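Local coordinates for protein pyridoxamine 5'-phosphate oxidase-related, FMN-binding (Mycobacterium smegmatis, PDB 3F7E) that probably binds the deazaflavin coenzyme F420 and acts as an F420-dependent reductase with a split-barrel fold of the pyridoxamine 5'-phosphate oxidase family, at residues Glu9-Arg14 / Trp35-Asp39; Leu43-His47 / Phe94-Leu98; Ile86-Gly92 / Lys113-Ile119. All blocks are in the same frame, centred on the assembly; numbering follows the deposited sequence.

Interaction 1: residues Glu9-Arg14 / Trp35-Asp39; sequences ESLLER and WFAWD
Leu12 and Trp38 form the tight part of this contact, where the short helix 9-13 rests on the strand 37-38, the last strand at one edge of an antiparallel sheet consistent with the split barrel of this family. The CB of Leu12 sits over the pyrrole portion of the indole, 3.8 Å from the centroid of the Trp38 five-membered ring and 21° off its normal, a CH-pi contact. Farther along the side chain, Leu12 CD1 settles over the middle of the same ring system, 3.7 Å from Trp38 CE2, so one leucine lies along one indole face. Next to it the Phe36 ring turns its edge to the end of the helix: Phe36 CE2 lies 3.4 Å from Leu12 O, and Leu11 O also borders that edge. Leu12 CD2 approaches the ring more loosely, 4.2 Å from Phe36 CE2. Met65 of strand 62-68 packs on both Leu12 and Phe36 on this buried side.

Toward solvent the contact is polar and sparser. Trp38 NE1 donates to Glu9 OE1 at 2.9 Å, with an N-H...O angle of 157°. The acceptor lies nearly in the indole plane but is met on its anti side, and the carboxylate is turned 75° from the ring. Glu9 gets there through an extended chain. Glu13, exposed, merely skirts the indole edge with its CG, while the guanidinium of Arg14 leads away to a salt bridge with Asp69.

The internal hydrogen bonds of the helix are weak, and across this contact the indole carries both kinds of attachment: the face receives the leucine and the edge N-H is satisfied by a carboxylate. That hydrogen bond to an anionic acceptor probably fixes the rotation of the ring and may enrich its electron density.

Interaction 2: residues Leu43-His47 / Phe94-Leu98; sequences LRFTH and FYLKL
Phe94 of helix 93-101 pushes its ring end against the backbone of strand 43-48, and this is the centre of the first shell. Its CZ comes within 3.5 Å of Arg44 CB, and its CE2 within 3.6 Å of the carbonyl carbon of Phe45; the peptide between Phe45 and Thr46 therefore lies at the ring edge, near its plane. Thr46 meets both Tyr95, next to Phe94, and Leu98, one turn further on. Its methyl CG2 meets Leu98 CD1 at 3.8 Å, the two side chains sliding past each other in opposite directions, and its OG1 approaches the edge of the Tyr95 ring, 3.7 Å from CD2. No hydrogen bond joins the two segments, and the interface is a van der Waals one.

A second shell sets these groups in place. With OG1 of Thr46 opposite the backbone N (chi1 178°), the hydroxyl lies at the Tyr95 edge, where Arg116 NH1 bonds it. Arg44 offers the phenyl ring mainly its CB, with CD grazing CE1; the extended chain then carries the guanidinium away to a salt bridge with Asp39. At the start of the helix, Asp89 accepts hydrogen bonds from the backbone N of Phe94 and of Tyr95, fixing the turn from which both aromatic rings project.

The axes of segments 43-47 and 94-98 approach to 8.5 Å, with 115° between their directions. Phe94 also touches Ile118 on strand 116-127, and Leu98 touches Ala37 on strand 37-38. The helix thus spans three adjacent strands of the antiparallel sheet, consistent with the family's split barrel, while Phe45 packs on Met65 of strand 62-68.

Interaction 3: residues Ile86-Gly92 / Lys113-Ile119; sequences IVPDPTG and KADRVII
Ile86 and Ile119, a non-hydrogen-bonded pair, lie side by side and point the same way, with Ile119 CD1 3.9 Å from Ile86 CG1, on one face of the antiparallel pair formed by strands 76-88 and 116-127. Ile86 also sends its CG2 obliquely across Val117, reaching CB at 3.7 Å. Helix 52-59 packs on this face through Ile57, which touches both isoleucines. Val87 and Ile118 occupy the other face as a hydrogen-bonded pair: Val87 N donates to Ile118 O in the carbonyl plane, and Ile118 N returns a bond of 2.7 Å to Val87 O.

At Pro88 and Val117 the side chains diverge, though the backbones stay close. Asp89 N still donates to Arg116 O at 2.8 Å, but from 39° out of the carbonyl plane. The Asp89 side chain turns its CB toward Arg116 while the two charged ends part, the carboxylate to the start of helix 93-101, and the guanidinium, by a bend at chi2 of -81°, to a salt bridge with Asp112. A water donates to both Asp89 OD2 and Val117 O, bridging the segments beside the last backbone bond.

At the far end a type I turn, Asp89 to Gly92, leads to the helix N-cap. Lys113 CG, set between its backbone N and carbonyl carbon (chi1 68°), passes 3.4 Å from Pro90 O; the chain then extends until NZ meets a second water, which donates to Thr91 O.

Apolar pairs and straight backbone bonds thus give way to a polar junction bridged by two waters. The helix-start amides and the water leave the Asp89 carboxylate well supplied with donors, which would be expected to stabilise its negative charge.

In the fold
From the N terminus, interaction 1 comes first: it closes a loop that includes strands 18-23 and 29-34 and brings strand 37-38 back to the N-terminal helix. The chain then turns directly into strand 43-48, where interaction 2 opens; Ala37 pairs with Arg44, so the two contacts touch although they are in series. Interaction 2 closes only at helix 93-101, after interaction 3 has opened at 86-92, and interaction 3 closes at 113-119, so these two cross. They meet where strand 43-48 hydrogen-bonds to strand 116-127. Together the three contacts tie the N-terminal helix, one edge of the sheet, its central strands and helix 93-101 into one unit.

Interaction 1: residues Glu9-Arg14 / Trp35-Asp39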
loop_
_atom_site.group_PDB
_atom_site.type_symbol
_atom_site.label_atom_id
_atom_site.label_comp_id
_atom_site.label_asym_id
_atom_site.label_seq_id
_atom_site.Cartn_x
_atom_site.Cartn_y
_atom_site.Cartn_z
ATOM N N GLU A 9 4.101 -1.089 -17.793
ATOM C CA GLU A 9 4.627 -2.384 -17.427
ATOM C C GLU A 9 6.057 -2.253 -16.892
ATOM O O GLU A 9 6.489 -3.066 -16.083
ATOM C CB GLU A 9 4.559 -3.375 -18.594
ATOM C CG GLU A 9 4.794 -4.808 -18.179
ATOM C CD GLU A 9 4.376 -5.870 -19.188
ATOM O OE1 GLU A 9 4.662 -7.032 -18.916
ATOM O OE2 GLU A 9 3.819 -5.538 -20.264
ATOM N N SER A 10 6.761 -1.214 -17.346
ATOM C CA SER A 10 8.098 -0.920 -16.870
ATOM C C SER A 10 8.198 -0.827 -15.345
ATOM O O SER A 10 9.232 -1.211 -14.782
ATOM C CB SER A 10 8.587 0.376 -17.508
ATOM O OG SER A 10 7.598 1.380 -17.405
ATOM N N LEU A 11 7.150 -0.311 -14.682
ATOM C CA LEU A 11 7.127 -0.184 -13.216
ATOM C C LEU A 11 7.145 -1.558 -12.588
ATOM O O LEU A 11 7.801 -1.744 -11.574
ATOM C CB LEU A 11 5.928 0.632 -12.693
ATOM C CG LEU A 11 6.032 2.151 -12.794
ATOM C CD1 LEU A 11 4.690 2.768 -12.471
ATOM C CD2 LEU A 11 7.126 2.662 -11.850
ATOM N N LEU A 12 6.482 -2.532 -13.210
ATOM C CA LEU A 12 6.450 -3.886 -12.676
ATOM C C LEU A 12 7.733 -4.642 -12.938
ATOM O O LEU A 12 7.975 -5.664 -12.308
ATOM C CB LEU A 12 5.277 -4.662 -13.252
ATOM C CG LEU A 12 3.903 -4.079 -12.930
ATOM C CD1 LEU A 12 2.829 -4.934 -13.596
ATOM C CD2 LEU A 12 3.645 -4.010 -11.408
ATOM N N GLU A 13 8.536 -4.170 -13.905
ATOM C CA GLU A 13 9.823 -4.813 -14.194
ATOM C C GLU A 13 10.976 -4.356 -13.306
ATOM O O GLU A 13 12.070 -4.931 -13.309
ATOM C CB GLU A 13 10.179 -4.606 -15.675
ATOM C CG GLU A 13 9.224 -5.406 -16.582
ATOM C CD GLU A 13 9.496 -5.231 -18.072
ATOM O OE1 GLU A 13 10.326 -4.393 -18.439
ATOM O OE2 GLU A 13 8.867 -5.935 -18.890
ATOM N N ARG A 14 10.729 -3.293 -12.558
ATOM C CA ARG A 14 11.748 -2.693 -11.715
ATOM C C ARG A 14 11.736 -3.272 -10.299
ATOM O O ARG A 14 10.673 -3.703 -9.803
ATOM C CB ARG A 14 11.551 -1.176 -11.663
ATOM C CG ARG A 14 11.858 -0.515 -13.017
ATOM C CD ARG A 14 11.437 0.934 -13.067
ATOM N NE ARG A 14 12.149 1.764 -12.092
ATOM C CZ ARG A 14 11.875 3.046 -11.846
ATOM N NH1 ARG A 14 12.561 3.723 -10.917
ATOM N NH2 ARG A 14 10.910 3.662 -12.523
ATOM N N TRP A 35 8.579 -7.255 -1.522
ATOM C CA TRP A 35 9.191 -7.560 -2.814
ATOM C C TRP A 35 8.177 -8.336 -3.657
ATOM O O TRP A 35 7.355 -9.096 -3.110
ATOM C CB TRP A 35 10.470 -8.363 -2.584
ATOM C CG TRP A 35 11.632 -7.537 -1.969
ATOM C CD1 TRP A 35 11.770 -6.172 -1.964
ATOM C CD2 TRP A 35 12.818 -8.053 -1.356
ATOM N NE1 TRP A 35 12.950 -5.808 -1.342
ATOM C CE2 TRP A 35 13.613 -6.952 -0.977
ATOM C CE3 TRP A 35 13.273 -9.344 -1.072
ATOM C CZ2 TRP A 35 14.841 -7.107 -0.332
ATOM C CZ3 TRP A 35 14.499 -9.495 -0.421
ATOM C CH2 TRP A 35 15.270 -8.381 -0.077
ATOM N N PHE A 36 8.242 -8.153 -4.978
ATOM C CA PHE A 36 7.395 -8.928 -5.869
ATOM C C PHE A 36 8.200 -9.317 -7.096
ATOM O O PHE A 36 9.212 -8.669 -7.437
ATOM C CB PHE A 36 6.098 -8.184 -6.264
ATOM C CG PHE A 36 6.332 -6.953 -7.088
ATOM C CD1 PHE A 36 6.534 -5.735 -6.474
ATOM C CD2 PHE A 36 6.412 -7.010 -8.475
ATOM C CE1 PHE A 36 6.783 -4.592 -7.219
ATOM C CE2 PHE A 36 6.667 -5.885 -9.228
ATOM C CZ PHE A 36 6.844 -4.670 -8.599
ATOM N N ALA A 37 7.709 -10.324 -7.811
ATOM C CA ALA A 37 8.235 -10.677 -9.131
ATOM C C ALA A 37 7.089 -10.638 -10.132
ATOM O O ALA A 37 5.995 -11.060 -9.815
ATOM C CB ALA A 37 8.860 -12.075 -9.114
ATOM N N TRP A 38 7.333 -10.124 -11.330
ATOM C CA TRP A 38 6.356 -10.055 -12.413
ATOM C C TRP A 38 6.931 -10.771 -13.619
ATOM O O TRP A 38 8.065 -10.500 -14.008
ATOM C CB TRP A 38 6.114 -8.581 -12.749
ATOM C CG TRP A 38 5.317 -8.296 -14.004
ATOM C CD1 TRP A 38 5.784 -7.710 -15.177
ATOM C CD2 TRP A 38 3.920 -8.517 -14.211
ATOM N NE1 TRP A 38 4.759 -7.560 -16.068
ATOM C CE2 TRP A 38 3.609 -8.058 -15.517
ATOM C CE3 TRP A 38 2.899 -9.081 -13.430
ATOM C CZ2 TRP A 38 2.323 -8.115 -16.042
ATOM C CZ3 TRP A 38 1.622 -9.144 -13.954
ATOM C CH2 TRP A 38 1.344 -8.669 -15.260
ATOM N N ASP A 39 6.170 -11.696 -14.195
ATOM C CA ASP A 39 6.653 -12.456 -15.351
ATOM C C ASP A 39 5.958 -12.057 -16.659
ATOM O O ASP A 39 6.119 -12.751 -17.663
ATOM C CB ASP A 39 6.525 -13.973 -15.090
ATOM C CG ASP A 39 5.100 -14.458 -15.062
ATOM O OD1 ASP A 39 4.939 -15.686 -14.886
ATOM O OD2 ASP A 39 4.172 -13.624 -15.225
#

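Interaction 2: residues Leu43-His47 / Phe94-Leu98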
loop_
_atom_site.group_PDB
_atom_site.type_symbol
_atom_site.label_atom_id
_atom_site.label_comp_id
_atom_site.label_asym_id
_atom_site.label_seq_id
_atom_site.Cartn_x
_atom_site.Cartn_y
_atom_site.Cartn_z
ATOM N N LEU A 43 1.874 -11.815 -10.832
ATOM C CA LEU A 43 2.749 -11.343 -9.742
ATOM C C LEU A 43 2.982 -12.495 -8.777
ATOM O O LEU A 43 2.060 -13.274 -8.500
ATOM C CB LEU A 43 2.055 -10.210 -8.967
ATOM C CG LEU A 43 1.885 -8.901 -9.756
ATOM C CD1 LEU A 43 0.776 -8.021 -9.138
ATOM C CD2 LEU A 43 3.215 -8.135 -9.868
ATOM N N ARG A 44 4.199 -12.600 -8.249
ATOM C CA ARG A 44 4.503 -13.602 -7.222
ATOM C C ARG A 44 5.126 -12.926 -5.999
ATOM O O ARG A 44 5.954 -12.000 -6.144
ATOM C CB ARG A 44 5.452 -14.669 -7.780
ATOM C CG ARG A 44 4.791 -15.585 -8.778
ATOM C CD ARG A 44 5.799 -16.641 -9.313
ATOM N NE ARG A 44 5.154 -17.689 -10.113
ATOM C CZ ARG A 44 4.911 -17.582 -11.413
ATOM N NH1 ARG A 44 5.289 -16.500 -12.085
ATOM N NH2 ARG A 44 4.285 -18.561 -12.042
ATOM N N PHE A 45 4.727 -13.420 -4.820
ATOM C CA PHE A 45 5.192 -12.921 -3.521
ATOM C C PHE A 45 5.661 -14.081 -2.656
ATOM O O PHE A 45 5.196 -15.201 -2.827
ATOM C CB PHE A 45 4.044 -12.215 -2.776
ATOM C CG PHE A 45 3.377 -11.131 -3.580
ATOM C CD1 PHE A 45 2.321 -11.421 -4.475
ATOM C CD2 PHE A 45 3.813 -9.818 -3.468
ATOM C CE1 PHE A 45 1.724 -10.411 -5.212
ATOM C CE2 PHE A 45 3.222 -8.813 -4.197
ATOM C CZ PHE A 45 2.182 -9.103 -5.079
ATOM N N THR A 46 6.544 -13.787 -1.691
ATOM C CA THR A 46 6.940 -14.764 -0.703
ATOM C C THR A 46 6.166 -14.478 0.587
ATOM O O THR A 46 6.082 -13.340 1.036
ATOM C CB THR A 46 8.474 -14.776 -0.447
ATOM O OG1 THR A 46 8.783 -15.735 0.567
ATOM C CG2 THR A 46 9.021 -13.400 -0.012
ATOM N N HIS A 47 5.569 -15.532 1.150
ATOM C CA HIS A 47 4.795 -15.446 2.413
ATOM C C HIS A 47 5.149 -16.691 3.236
ATOM O O HIS A 47 5.705 -17.670 2.732
ATOM C CB HIS A 47 3.252 -15.508 2.169
ATOM C CG HIS A 47 2.599 -14.236 1.672
ATOM N ND1 HIS A 47 2.901 -13.630 0.466
ATOM C CD2 HIS A 47 1.611 -13.490 2.221
ATOM C CE1 HIS A 47 2.138 -12.558 0.308
ATOM N NE2 HIS A 47 1.341 -12.454 1.356
ATOM N N PHE A 94 12.522 -19.630 -3.829
ATOM C CA PHE A 94 11.826 -18.511 -4.425
ATOM C C PHE A 94 12.138 -17.225 -3.646
ATOM O O PHE A 94 12.391 -16.165 -4.234
ATOM C CB PHE A 94 10.305 -18.735 -4.549
ATOM C CG PHE A 94 9.606 -17.515 -5.051
ATOM C CD1 PHE A 94 9.665 -17.156 -6.388
ATOM C CD2 PHE A 94 8.984 -16.660 -4.159
ATOM C CE1 PHE A 94 9.048 -15.967 -6.839
ATOM C CE2 PHE A 94 8.378 -15.507 -4.590
ATOM C CZ PHE A 94 8.420 -15.135 -5.931
ATOM N N TYR A 95 12.085 -17.312 -2.314
ATOM C CA TYR A 95 12.500 -16.190 -1.470
ATOM C C TYR A 95 13.878 -15.654 -1.921
ATOM O O TYR A 95 14.092 -14.431 -2.018
ATOM C CB TYR A 95 12.515 -16.674 -0.013
ATOM C CG TYR A 95 13.038 -15.712 1.039
ATOM C CD1 TYR A 95 14.399 -15.473 1.186
ATOM C CD2 TYR A 95 12.160 -15.081 1.921
ATOM C CE1 TYR A 95 14.871 -14.602 2.188
ATOM C CE2 TYR A 95 12.609 -14.216 2.901
ATOM C CZ TYR A 95 13.964 -13.977 3.028
ATOM O OH TYR A 95 14.401 -13.115 4.015
ATOM N N LEU A 96 14.829 -16.553 -2.183
ATOM C CA LEU A 96 16.165 -16.114 -2.587
ATOM C C LEU A 96 16.198 -15.500 -3.985
ATOM O O LEU A 96 16.966 -14.568 -4.224
ATOM C CB LEU A 96 17.158 -17.268 -2.486
ATOM C CG LEU A 96 17.510 -17.719 -1.071
ATOM C CD1 LEU A 96 18.561 -18.820 -1.130
ATOM C CD2 LEU A 96 18.045 -16.531 -0.240
ATOM N N LYS A 97 15.376 -15.998 -4.909
ATOM C CA LYS A 97 15.243 -15.316 -6.201
ATOM C C LYS A 97 14.730 -13.874 -6.081
ATOM O O LYS A 97 15.202 -12.983 -6.803
ATOM C CB LYS A 97 14.330 -16.108 -7.117
ATOM C CG LYS A 97 14.922 -17.401 -7.632
ATOM C CD LYS A 97 13.956 -18.059 -8.625
ATOM C CE LYS A 97 14.503 -19.368 -9.153
ATOM N NZ LYS A 97 15.619 -19.110 -10.082
ATOM N N LEU A 98 13.763 -13.642 -5.184
ATOM C CA LEU A 98 13.256 -12.268 -4.951
ATOM C C LEU A 98 14.364 -11.405 -4.369
ATOM O O LEU A 98 14.609 -10.297 -4.835
ATOM C CB LEU A 98 12.001 -12.216 -4.044
ATOM C CG LEU A 98 10.682 -12.607 -4.682
ATOM C CD1 LEU A 98 9.638 -12.454 -3.604
ATOM C CD2 LEU A 98 10.440 -11.624 -5.769
#

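Interaction 3: residues Ile86-Gly92 / Lys113-Ile119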
loop_
_atom_site.group_PDB
_atom_site.type_symbol
_atom_site.label_atom_id
_atom_site.label_comp_id
_atom_site.label_asym_id
_atom_site.label_seq_id
_atom_site.Cartn_x
_atom_site.Cartn_y
_atom_site.Cartn_z
ATOM N N ILE A 86 -1.037 -21.066 -4.621
ATOM C CA ILE A 86 -0.141 -20.961 -3.474
ATOM C C ILE A 86 0.733 -22.218 -3.561
ATOM O O ILE A 86 0.223 -23.345 -3.492
ATOM C CB ILE A 86 -0.899 -20.901 -2.141
ATOM C CG1 ILE A 86 -1.855 -19.703 -2.124
ATOM C CG2 ILE A 86 0.120 -20.890 -0.999
ATOM C CD1 ILE A 86 -2.739 -19.656 -0.876
ATOM N N VAL A 87 2.027 -22.004 -3.757
ATOM C CA VAL A 87 2.958 -23.101 -4.043
ATOM C C VAL A 87 3.974 -23.206 -2.898
ATOM O O VAL A 87 4.678 -22.246 -2.643
ATOM C CB VAL A 87 3.669 -22.889 -5.403
ATOM C CG1 VAL A 87 4.662 -24.035 -5.677
ATOM C CG2 VAL A 87 2.634 -22.805 -6.498
ATOM N N PRO A 88 4.082 -24.375 -2.230
ATOM C CA PRO A 88 5.123 -24.485 -1.194
ATOM C C PRO A 88 6.531 -24.188 -1.695
ATOM O O PRO A 88 6.916 -24.613 -2.792
ATOM C CB PRO A 88 4.993 -25.934 -0.704
ATOM C CG PRO A 88 3.533 -26.266 -0.953
ATOM C CD PRO A 88 3.245 -25.588 -2.294
ATOM N N ASP A 89 7.297 -23.469 -0.866
ATOM C CA ASP A 89 8.686 -23.111 -1.142
ATOM C C ASP A 89 9.570 -23.526 0.048
ATOM O O ASP A 89 10.268 -22.670 0.608
ATOM C CB ASP A 89 8.770 -21.584 -1.350
ATOM C CG ASP A 89 10.167 -21.077 -1.734
ATOM O OD1 ASP A 89 10.921 -21.788 -2.448
ATOM O OD2 ASP A 89 10.471 -19.921 -1.360
ATOM N N PRO A 90 9.548 -24.819 0.443
ATOM C CA PRO A 90 10.216 -25.226 1.695
ATOM C C PRO A 90 11.742 -25.090 1.719
ATOM O O PRO A 90 12.335 -25.147 2.800
ATOM C CB PRO A 90 9.772 -26.683 1.866
ATOM C CG PRO A 90 9.540 -27.168 0.433
ATOM C CD PRO A 90 8.893 -25.966 -0.239
ATOM N N THR A 91 12.373 -24.945 0.554
ATOM C CA THR A 91 13.820 -24.684 0.502
ATOM C C THR A 91 14.155 -23.190 0.522
ATOM O O THR A 91 15.326 -22.822 0.678
ATOM C CB THR A 91 14.518 -25.285 -0.762
ATOM O OG1 THR A 91 14.147 -24.518 -1.917
ATOM C CG2 THR A 91 14.159 -26.749 -0.992
ATOM N N GLY A 92 13.132 -22.336 0.381
ATOM C CA GLY A 92 13.358 -20.895 0.335
ATOM C C GLY A 92 13.959 -20.401 -0.970
ATOM O O GLY A 92 14.365 -19.249 -1.063
ATOM N N LYS A 113 11.948 -21.191 6.515
ATOM C CA LYS A 113 11.761 -21.758 5.165
ATOM C C LYS A 113 10.755 -22.915 5.075
ATOM O O LYS A 113 10.068 -23.021 4.071
ATOM C CB LYS A 113 13.110 -22.143 4.552
ATOM C CG LYS A 113 13.801 -23.314 5.252
ATOM C CD LYS A 113 15.151 -23.634 4.619
ATOM C CE LYS A 113 15.768 -24.895 5.202
ATOM N NZ LYS A 113 17.113 -25.161 4.645
ATOM N N ALA A 114 10.645 -23.772 6.086
ATOM C CA ALA A 114 9.706 -24.901 6.013
ATOM C C ALA A 114 8.269 -24.418 5.789
ATOM O O ALA A 114 7.458 -25.148 5.216
ATOM C CB ALA A 114 9.801 -25.794 7.264
ATOM N N ASP A 115 7.967 -23.189 6.217
ATOM C CA ASP A 115 6.618 -22.635 6.115
ATOM C C ASP A 115 6.447 -21.623 4.971
ATOM O O ASP A 115 5.394 -20.987 4.843
ATOM C CB ASP A 115 6.232 -21.967 7.433
ATOM C CG ASP A 115 6.300 -22.928 8.598
ATOM O OD1 ASP A 115 5.851 -24.077 8.435
ATOM O OD2 ASP A 115 6.789 -22.530 9.675
ATOM N N ARG A 116 7.478 -21.468 4.136
ATOM C CA ARG A 116 7.430 -20.514 3.032
ATOM C C ARG A 116 6.585 -21.008 1.874
ATOM O O ARG A 116 6.628 -22.210 1.549
ATOM C CB ARG A 116 8.858 -20.179 2.547
ATOM C CG ARG A 116 9.617 -19.205 3.468
ATOM C CD ARG A 116 9.220 -17.763 3.213
ATOM N NE ARG A 116 9.629 -16.906 4.331
ATOM C CZ ARG A 116 9.353 -15.615 4.395
ATOM N NH1 ARG A 116 8.754 -14.997 3.381
ATOM N NH2 ARG A 116 9.712 -14.928 5.469
ATOM N N VAL A 117 5.862 -20.082 1.239
ATOM C CA VAL A 117 5.072 -20.361 0.050
ATOM C C VAL A 117 5.296 -19.245 -0.962
ATOM O O VAL A 117 5.780 -18.145 -0.637
ATOM C CB VAL A 117 3.550 -20.497 0.367
ATOM C CG1 VAL A 117 3.260 -21.715 1.265
ATOM C CG2 VAL A 117 3.014 -19.215 1.016
ATOM N N ILE A 118 4.895 -19.546 -2.197
ATOM C CA ILE A 118 4.831 -18.581 -3.286
ATOM C C ILE A 118 3.364 -18.267 -3.516
ATOM O O ILE A 118 2.571 -19.177 -3.773
ATOM C CB ILE A 118 5.409 -19.149 -4.599
ATOM C CG1 ILE A 118 6.757 -19.855 -4.370
ATOM C CG2 ILE A 118 5.458 -18.055 -5.653
ATOM C CD1 ILE A 118 7.329 -20.505 -5.619
ATOM N N ILE A 119 3.005 -16.995 -3.388
ATOM C CA ILE A 119 1.619 -16.550 -3.639
ATOM C C ILE A 119 1.546 -16.000 -5.058
ATOM O O ILE A 119 2.325 -15.101 -5.393
ATOM C CB ILE A 119 1.190 -15.441 -2.634
ATOM C CG1 ILE A 119 1.384 -15.881 -1.180
ATOM C CG2 ILE A 119 -0.228 -14.964 -2.917
ATOM C CD1 ILE A 119 0.499 -16.970 -0.741
HETATM O O HOH W 1 8.616 -18.097 -0.657
HETATM O O HOH W 2 17.224 -24.509 1.810
#